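Local coordinates for protein 4-alpha-glucanotransferase (Corynebacterium glutamicum, PDB 5B68) that is an amylomaltase-type enzyme that joins an N-terminal beta-sandwich domain to a TIM-barrel domain, at residues 527-533 with 552-558; 560-564 with 658-663; 491-495 with 520-526; 165-169 with 499-505. The contacts are given in a common frame with arbitrary orientation. Residue numbers count along the deposited sequence, not the author numbering.

From the N terminus, contact 4 opens first, at 165-169, just ahead of the first barrel strand. Its partner 499-505 is reached only after contact 3 has opened at 491-495, and contact 3 closes at 520-526, so these two contacts cross; both use helix 487-500, and their centres lie about 10 Å apart. Contact 1 closes a short loop between strands 528-531 and 553-556, and contact 2 follows in series, bringing the loop at 560-564 against 658-663. M527 N of contact 1 and V505 O of contact 4, 2.9 Å apart, join the outermost strands of the eight-stranded sheet and close the barrel. Contacts 1 and 2 touch through W533 CD1 and L562 CD1, 4.1 Å apart.

Contact 1: 527-533 with 552-558; sequences MGTSILW and LALTTVT
Two neighbouring parallel strands of the TIM barrel, 528-531 and 553-556, pair edge to edge in a buried part of its wall. They run in the same direction at 19°, their axes 4.4 Å apart at closest approach. The register is G528 to A553, T529 to L554, S530 to T555 and I531 to T556, with CA-CA distances of 4.3 to 5.1 Å. Five backbone hydrogen bonds alternate between the strands: G528 N to L552 O (3.1 Å), L554 N to G528 O, S530 N to L554 O, T556 N to S530 O and L532 N to T556 O (the last four 2.9 Å each). T529, I531, L554 and T556 face the barrel interior, where I506 touches T529 and L554; A553, S530 and T555 face outward, T555 OG1 bonding to S643. T529 OG1 bonds to D509, and T556 (chi1 p) turns its OG1 back to T558 O at 3.0 Å. At the entry, M527 CG meets L552 CD1 at 3.8 Å. At the exit, where residues 532-533 form a 3-10 segment, L532 CD2 packs on V557 CG1 (3.9 Å), and water 1 joins W533 NE1 (3.0 Å) to T558 OG1 (2.7 Å). Direct pairing thus relies on backbone amides, while threonine hydroxyls are satisfied by other partners and apolar side chains pack at both ends, a water joining in at the exit.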
loop_
_atom_site.group_PDB
_atom_site.type_symbol
_atom_site.label_atom_id
_atom_site.label_comp_id
_atom_site.label_asym_id
_atom_site.label_seq_id
_atom_site.Cartn_x
_atom_site.Cartn_y
_atom_site.Cartn_z
ATOM N N MET A 527 4.951 -4.199 12.362
ATOM C CA MET A 527 5.595 -3.025 12.946
ATOM C C MET A 527 4.807 -1.816 12.732
ATOM O O MET A 527 4.097 -1.676 11.715
ATOM C CB MET A 527 6.976 -2.886 12.352
ATOM C CG MET A 527 7.876 -4.058 12.669
ATOM S SD MET A 527 9.559 -3.771 12.062
ATOM C CE MET A 527 10.218 -5.439 12.102
ATOM N N GLY A 528 4.863 -0.905 13.710
ATOM C CA GLY A 528 4.350 0.437 13.568
ATOM C C GLY A 528 5.283 1.392 12.854
ATOM O O GLY A 528 6.343 0.991 12.382
ATOM N N THR A 529 4.891 2.664 12.789
ATOM C CA THR A 529 5.722 3.722 12.223
ATOM C C THR A 529 5.784 4.883 13.230
ATOM O O THR A 529 4.744 5.396 13.632
ATOM C CB THR A 529 5.149 4.255 10.885
ATOM O OG1 THR A 529 3.771 4.625 11.072
ATOM C CG2 THR A 529 5.189 3.200 9.860
ATOM N N SER A 530 6.995 5.252 13.631
ATOM C CA SER A 530 7.271 6.420 14.464
ATOM C C SER A 530 8.033 7.447 13.645
ATOM O O SER A 530 9.041 7.098 12.973
ATOM C CB SER A 530 8.152 5.984 15.579
ATOM O OG SER A 530 7.554 5.124 16.497
ATOM N N ILE A 531 7.563 8.673 13.631
ATOM C CA ILE A 531 8.146 9.745 12.808
ATOM C C ILE A 531 8.575 10.852 13.784
ATOM O O ILE A 531 7.746 11.390 14.551
ATOM C CB ILE A 531 7.127 10.256 11.763
ATOM C CG1 ILE A 531 6.720 9.113 10.831
ATOM C CG2 ILE A 531 7.705 11.360 10.871
ATOM C CD1 ILE A 531 5.640 9.535 9.831
ATOM N N LEU A 532 9.872 11.123 13.805
ATOM C CA LEU A 532 10.454 11.931 14.892
ATOM C C LEU A 532 9.617 13.229 15.098
ATOM O O LEU A 532 9.221 13.527 16.191
ATOM C CB LEU A 532 11.889 12.334 14.510
ATOM C CG LEU A 532 12.459 13.497 15.358
ATOM C CD1 LEU A 532 12.980 12.873 16.615
ATOM C CD2 LEU A 532 13.526 14.294 14.687
ATOM N N TRP A 533 9.328 13.944 14.030
ATOM C CA TRP A 533 8.700 15.287 14.176
ATOM C C TRP A 533 7.305 15.228 14.812
ATOM O O TRP A 533 6.861 16.207 15.394
ATOM C CB TRP A 533 8.610 16.012 12.850
ATOM C CG TRP A 533 9.836 16.283 12.138
ATOM C CD1 TRP A 533 10.162 15.846 10.890
ATOM C CD2 TRP A 533 10.963 17.032 12.609
ATOM N NE1 TRP A 533 11.393 16.304 10.527
ATOM C CE2 TRP A 533 11.923 17.024 11.569
ATOM C CE3 TRP A 533 11.240 17.727 13.792
ATOM C CZ2 TRP A 533 13.146 17.690 11.675
ATOM C CZ3 TRP A 533 12.476 18.357 13.921
ATOM C CH2 TRP A 533 13.411 18.331 12.875
ATOM N N LEU A 552 8.832 -2.374 18.349
ATOM C CA LEU A 552 8.281 -3.066 17.171
ATOM C C LEU A 552 7.770 -1.998 16.220
ATOM O O LEU A 552 6.577 -1.779 16.100
ATOM C CB LEU A 552 7.216 -4.090 17.539
ATOM C CG LEU A 552 6.790 -5.025 16.413
ATOM C CD1 LEU A 552 7.907 -5.938 15.974
ATOM C CD2 LEU A 552 5.510 -5.779 16.872
ATOM N N ALA A 553 8.704 -1.353 15.559
ATOM C CA ALA A 553 8.447 -0.182 14.736
ATOM C C ALA A 553 9.562 0.091 13.733
ATOM O O ALA A 553 10.704 -0.257 13.957
ATOM C CB ALA A 553 8.243 1.062 15.586
ATOM N N LEU A 554 9.170 0.753 12.660
ATOM C CA LEU A 554 10.049 1.499 11.805
ATOM C C LEU A 554 10.077 2.967 12.278
ATOM O O LEU A 554 9.041 3.668 12.278
ATOM C CB LEU A 554 9.546 1.492 10.363
ATOM C CG LEU A 554 10.399 2.346 9.381
ATOM C CD1 LEU A 554 11.653 1.567 9.152
ATOM C CD2 LEU A 554 9.603 2.502 8.126
ATOM N N THR A 555 11.261 3.438 12.648
ATOM C CA THR A 555 11.424 4.840 13.080
ATOM C C THR A 555 12.208 5.672 12.052
ATOM O O THR A 555 13.289 5.258 11.564
ATOM C CB THR A 555 12.087 4.880 14.473
ATOM O OG1 THR A 555 11.208 4.243 15.393
ATOM C CG2 THR A 555 12.256 6.324 14.931
ATOM N N THR A 556 11.662 6.813 11.661
ATOM C CA THR A 556 12.318 7.702 10.722
ATOM C C THR A 556 12.333 9.100 11.317
ATOM O O THR A 556 11.551 9.379 12.281
ATOM C CB THR A 556 11.549 7.853 9.371
ATOM O OG1 THR A 556 10.148 8.137 9.628
ATOM C CG2 THR A 556 11.692 6.657 8.642
ATOM N N VAL A 557 13.141 9.956 10.717
ATOM C CA VAL A 557 13.122 11.384 11.071
ATOM C C VAL A 557 11.954 12.001 10.337
ATOM O O VAL A 557 11.229 12.820 10.872
ATOM C CB VAL A 557 14.396 12.107 10.653
ATOM C CG1 VAL A 557 14.270 13.610 10.892
ATOM C CG2 VAL A 557 15.614 11.485 11.321
ATOM N N THR A 558 11.808 11.638 9.069
ATOM C CA THR A 558 10.868 12.294 8.186
ATOM C C THR A 558 10.225 11.302 7.192
ATOM O O THR A 558 10.407 10.135 7.352
ATOM C CB THR A 558 11.519 13.476 7.480
ATOM O OG1 THR A 558 10.505 14.309 6.889
ATOM C CG2 THR A 558 12.527 13.032 6.441
HETATM O O HOH W 1 12.014 16.454 7.642
#

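Contact 2: 560-564 with 658-663; sequences HDLPP and RAQNQP. With SO4 (sulfate ion), chain E.
N661 and D561 make the direct polar link between two irregular loop segments, 560-564 and 658-663. With chi1 t, N661 extends toward the other loop and gives ND2 to D561 OD1 at 2.8 Å (163°); its ND2 also binds O1 of a sulfate ion at 3.0 Å. D561 (chi1 m, chi2 -34°) leaves OD2 for O8 of a bound BTB molecule, which H560 NE2 also binds, the imidazole being swung out by chi1 p to meet the ring of Y235. The nearest CA pairs are D561 to N661 at 5.2 Å, H560 to Q660 at 6.1 Å and P563 to A659 at 4.2 Å. These loops follow barrel strands 553-556 and 645-649, at the C-terminal rim where TIM barrels carry their active sites, and BTB is consistent with a pocket there. Prolines fill the seam: P663 CG lies 3.8 Å from D561 CB, P563 CG 4.3 Å from A659 CB, and P564 CD 3.4 Å from R658 O. P564 holds the N-cap position of helix 565-569. Water 2 joins H560 O (2.8 Å), L562 O (2.7 Å) and Q660 N (2.7 Å); water 3 bridges D561 O and N661 O, 2.9 Å from each. Q660 (chi1 t, chi2 p) starts toward the other loop but turns its amide to I675, and the CB of R658 points away, its NH1 bonding to S281 O.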
loop_
_atom_site.group_PDB
_atom_site.type_symbol
_atom_site.label_atom_id
_atom_site.label_comp_id
_atom_site.label_asym_id
_atom_site.label_seq_id
_atom_site.Cartn_x
_atom_site.Cartn_y
_atom_site.Cartn_z
ATOM N N HIS A 560 8.006 11.043 3.060
ATOM C CA HIS A 560 7.732 11.645 1.755
ATOM C C HIS A 560 6.626 12.711 1.804
ATOM O O HIS A 560 6.539 13.487 0.875
ATOM C CB HIS A 560 7.363 10.525 0.724
ATOM C CG HIS A 560 6.159 9.748 1.115
ATOM N ND1 HIS A 560 6.193 8.669 1.966
ATOM C CD2 HIS A 560 4.845 9.980 0.861
ATOM C CE1 HIS A 560 4.963 8.239 2.184
ATOM N NE2 HIS A 560 4.125 9.033 1.534
ATOM N N ASP A 561 5.810 12.736 2.848
ATOM C CA ASP A 561 4.773 13.767 2.965
ATOM C C ASP A 561 5.243 15.032 3.738
ATOM O O ASP A 561 4.423 15.910 3.994
ATOM C CB ASP A 561 3.519 13.199 3.653
ATOM C CG ASP A 561 2.725 12.222 2.754
ATOM O OD1 ASP A 561 2.696 12.440 1.554
ATOM O OD2 ASP A 561 2.117 11.282 3.278
ATOM N N LEU A 562 6.511 15.106 4.151
ATOM C CA LEU A 562 7.041 16.279 4.860
ATOM C C LEU A 562 8.160 16.894 4.061
ATOM O O LEU A 562 8.799 16.245 3.194
ATOM C CB LEU A 562 7.594 15.877 6.227
ATOM C CG LEU A 562 6.525 15.636 7.246
ATOM C CD1 LEU A 562 7.083 14.872 8.437
ATOM C CD2 LEU A 562 5.930 16.968 7.678
ATOM N N PRO A 563 8.449 18.157 4.325
ATOM C CA PRO A 563 9.690 18.669 3.712
ATOM C C PRO A 563 10.903 17.893 4.286
ATOM O O PRO A 563 10.868 17.497 5.433
ATOM C CB PRO A 563 9.699 20.140 4.156
ATOM C CG PRO A 563 8.258 20.459 4.379
ATOM C CD PRO A 563 7.744 19.216 5.078
ATOM N N PRO A 564 11.884 17.592 3.461
ATOM C CA PRO A 564 13.120 16.997 3.972
ATOM C C PRO A 564 13.740 17.825 5.086
ATOM O O PRO A 564 13.435 19.004 5.224
ATOM C CB PRO A 564 14.004 16.985 2.793
ATOM C CG PRO A 564 13.054 16.818 1.635
ATOM C CD PRO A 564 11.942 17.750 1.999
ATOM N N ARG A 658 13.505 20.667 -1.009
ATOM C CA ARG A 658 12.143 20.593 -1.615
ATOM C C ARG A 658 11.285 19.350 -1.201
ATOM O O ARG A 658 11.730 18.201 -1.364
ATOM C CB ARG A 658 12.269 20.661 -3.114
ATOM C CG ARG A 658 13.017 21.883 -3.596
ATOM C CD ARG A 658 12.710 22.193 -5.032
ATOM N NE ARG A 658 13.473 21.391 -5.991
ATOM C CZ ARG A 658 13.304 21.469 -7.319
ATOM N NH1 ARG A 658 14.027 20.735 -8.142
ATOM N NH2 ARG A 658 12.400 22.309 -7.846
ATOM N N ALA A 659 10.065 19.613 -0.670
ATOM C CA ALA A 659 9.033 18.593 -0.407
ATOM C C ALA A 659 8.652 17.882 -1.680
ATOM O O ALA A 659 8.643 18.476 -2.780
ATOM C CB ALA A 659 7.801 19.166 0.264
ATOM N N GLN A 660 8.465 16.566 -1.553
ATOM C CA GLN A 660 8.040 15.770 -2.702
ATOM C C GLN A 660 6.513 15.911 -2.878
ATOM O O GLN A 660 6.018 15.912 -4.022
ATOM C CB GLN A 660 8.360 14.289 -2.467
ATOM C CG GLN A 660 8.139 13.386 -3.702
ATOM C CD GLN A 660 8.913 13.774 -4.928
ATOM O OE1 GLN A 660 8.350 14.316 -5.886
ATOM N NE2 GLN A 660 10.244 13.474 -4.952
ATOM N N ASN A 661 5.825 15.914 -1.758
ATOM C CA ASN A 661 4.355 16.034 -1.721
ATOM C C ASN A 661 3.970 17.014 -0.632
ATOM O O ASN A 661 4.524 16.938 0.488
ATOM C CB ASN A 661 3.740 14.667 -1.383
ATOM C CG ASN A 661 2.181 14.674 -1.403
ATOM O OD1 ASN A 661 1.575 15.221 -2.310
ATOM N ND2 ASN A 661 1.567 14.045 -0.418
ATOM N N GLN A 662 3.020 17.916 -0.926
ATOM C CA GLN A 662 2.389 18.739 0.131
ATOM C C GLN A 662 0.959 18.204 0.278
ATOM O O GLN A 662 0.160 18.429 -0.631
ATOM C CB GLN A 662 2.402 20.237 -0.236
ATOM C CG GLN A 662 1.687 21.090 0.787
ATOM C CD GLN A 662 2.275 20.922 2.171
ATOM O OE1 GLN A 662 1.630 20.418 3.096
ATOM N NE2 GLN A 662 3.542 21.286 2.302
ATOM N N PRO A 663 0.656 17.428 1.356
ATOM C CA PRO A 663 -0.699 16.834 1.447
ATOM C C PRO A 663 -1.805 17.881 1.369
ATOM O O PRO A 663 -1.581 19.045 1.773
ATOM C CB PRO A 663 -0.689 16.102 2.814
ATOM C CG PRO A 663 0.739 15.657 2.933
ATOM C CD PRO A 663 1.555 16.803 2.366
HETATM S S SO4 E . -2.529 13.894 -0.554
HETATM O O1 SO4 E . -1.274 13.343 -1.136
HETATM O O2 SO4 E . -3.562 12.867 -0.785
HETATM O O3 SO4 E . -2.344 14.103 0.900
HETATM O O4 SO4 E . -2.861 15.207 -1.121
HETATM O O HOH W 2 8.819 15.152 0.727
HETATM O O HOH W 3 5.275 18.404 2.843
#

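Contact 3: 491-495 with 520-526; sequences VGILA and ALAQRGI
V491 is the bump: its CB points from helix 487-500 into a hollow lined by L521, R524 and I526, at the C-terminal end of helix 515-523. V491 CG2 touches L521 CD2 at 4.1 Å, while V491 CG1 reaches R524 CG at 4.1 Å and I526 CD1 at 3.8 Å. L494 (t, p) adds its CD2 to I526 CD1 at 4.2 Å. Helix 515-523 ends in a Schellman motif: positive-phi G525 gives its N to A522 O (3.0 Å), I526 N bonds to L521 O (3.1 Å), and the turn sets I526 CB toward V491. On the other flank R524 lies along the first helix, its CD 4.1 Å from A495 CB and one guanidinium face over G492 CA, 3.7 Å from NH2, a seat a CB would crowd. These are consecutive outer helices of the barrel, flanking strand 504-507. R524 NH1 bonds outside, to P163 O and T162 OG1; here helix 487-500 packs on the C-terminal turn through apolar side chains, the arginine's alkyl part and one guanidinium face.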
loop_
_atom_site.group_PDB
_atom_site.type_symbol
_atom_site.label_atom_id
_atom_site.label_comp_id
_atom_site.label_asym_id
_atom_site.label_seq_id
_atom_site.Cartn_x
_atom_site.Cartn_y
_atom_site.Cartn_z
ATOM N N VAL A 491 -5.792 -8.931 8.033
ATOM C CA VAL A 491 -4.495 -8.914 8.722
ATOM C C VAL A 491 -3.861 -10.253 8.666
ATOM O O VAL A 491 -2.628 -10.382 8.450
ATOM C CB VAL A 491 -4.627 -8.533 10.223
ATOM C CG1 VAL A 491 -3.291 -8.656 10.932
ATOM C CG2 VAL A 491 -5.162 -7.123 10.406
ATOM N N GLY A 492 -4.685 -11.294 8.843
ATOM C CA GLY A 492 -4.158 -12.687 8.806
ATOM C C GLY A 492 -3.560 -13.041 7.453
ATOM O O GLY A 492 -2.510 -13.684 7.378
ATOM N N ILE A 493 -4.213 -12.616 6.407
ATOM C CA ILE A 493 -3.699 -12.866 5.072
ATOM C C ILE A 493 -2.458 -12.014 4.764
ATOM O O ILE A 493 -1.586 -12.471 4.102
ATOM C CB ILE A 493 -4.825 -12.699 4.044
ATOM C CG1 ILE A 493 -5.836 -13.876 4.179
ATOM C CG2 ILE A 493 -4.285 -12.633 2.596
ATOM C CD1 ILE A 493 -7.189 -13.597 3.511
ATOM N N LEU A 494 -2.401 -10.760 5.203
ATOM C CA LEU A 494 -1.212 -10.002 5.071
ATOM C C LEU A 494 -0.048 -10.730 5.759
ATOM O O LEU A 494 1.049 -10.875 5.193
ATOM C CB LEU A 494 -1.433 -8.596 5.653
ATOM C CG LEU A 494 -0.219 -7.719 5.844
ATOM C CD1 LEU A 494 0.405 -7.427 4.504
ATOM C CD2 LEU A 494 -0.640 -6.431 6.516
ATOM N N ALA A 495 -0.269 -11.220 6.969
ATOM C CA ALA A 495 0.782 -11.934 7.700
ATOM C C ALA A 495 1.190 -13.231 6.982
ATOM O O ALA A 495 2.409 -13.526 6.898
ATOM C CB ALA A 495 0.394 -12.221 9.135
ATOM N N ALA A 520 -3.885 -6.420 17.811
ATOM C CA ALA A 520 -4.065 -7.384 16.701
ATOM C C ALA A 520 -2.860 -7.284 15.723
ATOM O O ALA A 520 -2.422 -8.290 15.222
ATOM C CB ALA A 520 -5.337 -7.107 15.958
ATOM N N LEU A 521 -2.320 -6.096 15.543
ATOM C CA LEU A 521 -1.140 -5.879 14.668
ATOM C C LEU A 521 0.134 -6.349 15.350
ATOM O O LEU A 521 0.886 -7.169 14.825
ATOM C CB LEU A 521 -1.037 -4.451 14.210
ATOM C CG LEU A 521 -2.174 -3.943 13.293
ATOM C CD1 LEU A 521 -2.076 -2.449 13.152
ATOM C CD2 LEU A 521 -2.198 -4.670 11.953
ATOM N N ALA A 522 0.341 -5.910 16.579
ATOM C CA ALA A 522 1.585 -6.176 17.294
ATOM C C ALA A 522 1.753 -7.634 17.546
ATOM O O ALA A 522 2.837 -8.173 17.452
ATOM C CB ALA A 522 1.568 -5.511 18.665
ATOM N N GLN A 523 0.659 -8.289 17.877
ATOM C CA GLN A 523 0.766 -9.732 18.124
ATOM C C GLN A 523 1.233 -10.533 16.934
ATOM O O GLN A 523 1.972 -11.532 17.070
ATOM C CB GLN A 523 -0.561 -10.296 18.600
ATOM C CG GLN A 523 -0.859 -9.899 20.033
ATOM C CD GLN A 523 -2.273 -10.269 20.460
ATOM O OE1 GLN A 523 -2.999 -10.909 19.709
ATOM N NE2 GLN A 523 -2.675 -9.837 21.674
ATOM N N ARG A 524 0.882 -10.056 15.771
ATOM C CA ARG A 524 1.367 -10.709 14.529
ATOM C C ARG A 524 2.749 -10.372 14.111
ATOM O O ARG A 524 3.211 -10.825 13.035
ATOM C CB ARG A 524 0.431 -10.308 13.372
ATOM C CG ARG A 524 -0.977 -10.729 13.587
ATOM C CD ARG A 524 -1.265 -12.043 12.904
ATOM N NE ARG A 524 -2.690 -12.251 12.901
ATOM C CZ ARG A 524 -3.310 -13.318 12.396
ATOM N NH1 ARG A 524 -2.678 -14.358 11.807
ATOM N NH2 ARG A 524 -4.648 -13.330 12.458
ATOM N N GLY A 525 3.435 -9.496 14.874
ATOM C CA GLY A 525 4.686 -8.986 14.464
ATOM C C GLY A 525 4.706 -7.947 13.368
ATOM O O GLY A 525 5.744 -7.783 12.717
ATOM N N ILE A 526 3.577 -7.231 13.207
ATOM C CA ILE A 526 3.500 -6.141 12.290
ATOM C C ILE A 526 4.009 -4.884 13.003
ATOM O O ILE A 526 3.496 -4.527 14.092
ATOM C CB ILE A 526 2.087 -5.990 11.762
ATOM C CG1 ILE A 526 1.735 -7.252 10.914
ATOM C CG2 ILE A 526 1.940 -4.718 10.943
ATOM C CD1 ILE A 526 0.244 -7.362 10.512
#

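Contact 4: 165-169 with 499-505; sequences RLSTA and ELAGAVV
E499, in the last turn of helix 487-500, grips S167 with both carboxylate oxygens: S167 OG donates to E499 OE2 at 2.6 Å and S167 N to E499 OE1 at 3.0 Å (164°). Its t, p rotamer curls the side chain back toward the start of helix 167-174. T168, CB toward the other segment and chi1 p, gives OG1 to A503 O at 2.9 Å. Waters complete the seam: water 6 joins T168 N (3.2 Å), E499 OE1 and A503 O (2.9 Å each), and water 5 links T168 OG1 to V505 N (3.0 Å each). Between helix and strand, the chain turns at G502, whose positive phi belongs to a Schellman motif with G502 N to E499 O at 3.0 Å. Packing follows outward: L166 CD1 presses on V505 CG2 at 3.5 Å, L166 CD2 lies 3.8 Å from E499 OE1, and T168 CB meets V504 CG2 at 3.7 Å. Helix 167-174 is fixed at the N-terminal end of barrel strand 504-507, just before its own chain enters strand 177-182. Around it, A498 backs L166 and V505, the backbone of L166 pairs with R524, and V504 pairs with I457 of strand 456-459.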
loop_
_atom_site.group_PDB
_atom_site.type_symbol
_atom_site.label_atom_id
_atom_site.label_comp_id
_atom_site.label_asym_id
_atom_site.label_seq_id
_atom_site.Cartn_x
_atom_site.Cartn_y
_atom_site.Cartn_z
ATOM N N ARG A 165 2.610 -15.226 14.121
ATOM C CA ARG A 165 3.571 -14.144 14.187
ATOM C C ARG A 165 4.590 -14.243 13.050
ATOM O O ARG A 165 5.114 -15.313 12.724
ATOM C CB ARG A 165 4.283 -14.204 15.522
ATOM C CG ARG A 165 5.118 -12.948 15.868
ATOM C CD ARG A 165 5.858 -13.144 17.201
ATOM N NE ARG A 165 6.807 -12.041 17.491
ATOM C CZ ARG A 165 6.473 -10.818 17.880
ATOM N NH1 ARG A 165 7.450 -9.962 18.174
ATOM N NH2 ARG A 165 5.190 -10.417 18.032
ATOM N N LEU A 166 4.840 -13.110 12.424
ATOM C CA LEU A 166 5.874 -12.961 11.407
ATOM C C LEU A 166 7.271 -13.219 12.037
ATOM O O LEU A 166 7.591 -12.587 13.044
ATOM C CB LEU A 166 5.835 -11.518 10.875
ATOM C CG LEU A 166 4.670 -11.244 9.990
ATOM C CD1 LEU A 166 4.413 -9.779 9.863
ATOM C CD2 LEU A 166 4.899 -11.882 8.621
ATOM N N SER A 167 8.028 -14.131 11.467
ATOM C CA SER A 167 9.407 -14.452 11.937
ATOM C C SER A 167 10.359 -13.259 11.889
ATOM O O SER A 167 11.253 -13.154 12.768
ATOM C CB SER A 167 9.957 -15.624 11.148
ATOM O OG SER A 167 9.071 -16.681 11.234
ATOM N N THR A 168 10.162 -12.313 10.951
ATOM C CA THR A 168 11.050 -11.152 10.886
ATOM C C THR A 168 10.940 -10.247 12.139
ATOM O O THR A 168 11.856 -9.453 12.429
ATOM C CB THR A 168 10.745 -10.268 9.652
ATOM O OG1 THR A 168 9.335 -10.073 9.548
ATOM C CG2 THR A 168 11.336 -10.888 8.325
ATOM N N ALA A 169 9.794 -10.271 12.819
ATOM C CA ALA A 169 9.549 -9.386 13.977
ATOM C C ALA A 169 10.630 -9.624 15.061
ATOM O O ALA A 169 11.372 -8.698 15.430
ATOM C CB ALA A 169 8.111 -9.565 14.508
ATOM N N GLU A 499 4.804 -13.873 5.560
ATOM C CA GLU A 499 5.541 -14.970 6.128
ATOM C C GLU A 499 6.043 -15.888 5.026
ATOM O O GLU A 499 7.223 -16.236 5.054
ATOM C CB GLU A 499 4.734 -15.710 7.170
ATOM C CG GLU A 499 5.503 -16.811 7.874
ATOM C CD GLU A 499 6.581 -16.325 8.842
ATOM O OE1 GLU A 499 6.758 -15.131 8.995
ATOM O OE2 GLU A 499 7.274 -17.148 9.440
ATOM N N LEU A 500 5.236 -16.165 4.002
ATOM C CA LEU A 500 5.656 -17.073 2.878
ATOM C C LEU A 500 6.813 -16.426 2.059
ATOM O O LEU A 500 7.697 -17.130 1.515
ATOM C CB LEU A 500 4.486 -17.349 1.953
ATOM C CG LEU A 500 3.270 -18.116 2.478
ATOM C CD1 LEU A 500 2.136 -18.218 1.480
ATOM C CD2 LEU A 500 3.724 -19.493 2.973
ATOM N N ALA A 501 6.816 -15.099 2.017
ATOM C CA ALA A 501 7.824 -14.330 1.326
ATOM C C ALA A 501 9.037 -14.024 2.222
ATOM O O ALA A 501 9.945 -13.408 1.707
ATOM C CB ALA A 501 7.226 -13.012 0.826
ATOM N N GLY A 502 9.065 -14.452 3.500
ATOM C CA GLY A 502 10.177 -14.167 4.456
ATOM C C GLY A 502 10.338 -12.678 4.743
ATOM O O GLY A 502 11.445 -12.163 4.932
ATOM N N ALA A 503 9.210 -11.990 4.703
ATOM C CA ALA A 503 9.171 -10.526 4.745
ATOM C C ALA A 503 8.875 -9.845 6.059
ATOM O O ALA A 503 8.219 -10.365 6.936
ATOM C CB ALA A 503 8.174 -10.017 3.651
ATOM N N VAL A 504 9.299 -8.578 6.117
ATOM C CA VAL A 504 8.933 -7.593 7.150
ATOM C C VAL A 504 7.612 -7.005 6.725
ATOM O O VAL A 504 7.381 -6.722 5.495
ATOM C CB VAL A 504 9.984 -6.475 7.230
ATOM C CG1 VAL A 504 9.526 -5.325 8.070
ATOM C CG2 VAL A 504 11.244 -7.037 7.851
ATOM N N VAL A 505 6.759 -6.747 7.714
ATOM C CA VAL A 505 5.576 -5.982 7.507
ATOM C C VAL A 505 5.537 -4.718 8.391
ATOM O O VAL A 505 5.589 -4.830 9.625
ATOM C CB VAL A 505 4.270 -6.794 7.737
ATOM C CG1 VAL A 505 3.053 -5.959 7.433
ATOM C CG2 VAL A 505 4.289 -8.038 6.853
HETATM O O HOH W 4 5.400 -18.549 11.469
HETATM O O HOH W 5 7.624 -7.740 10.450
HETATM O O HOH W 6 8.411 -12.901 8.312
#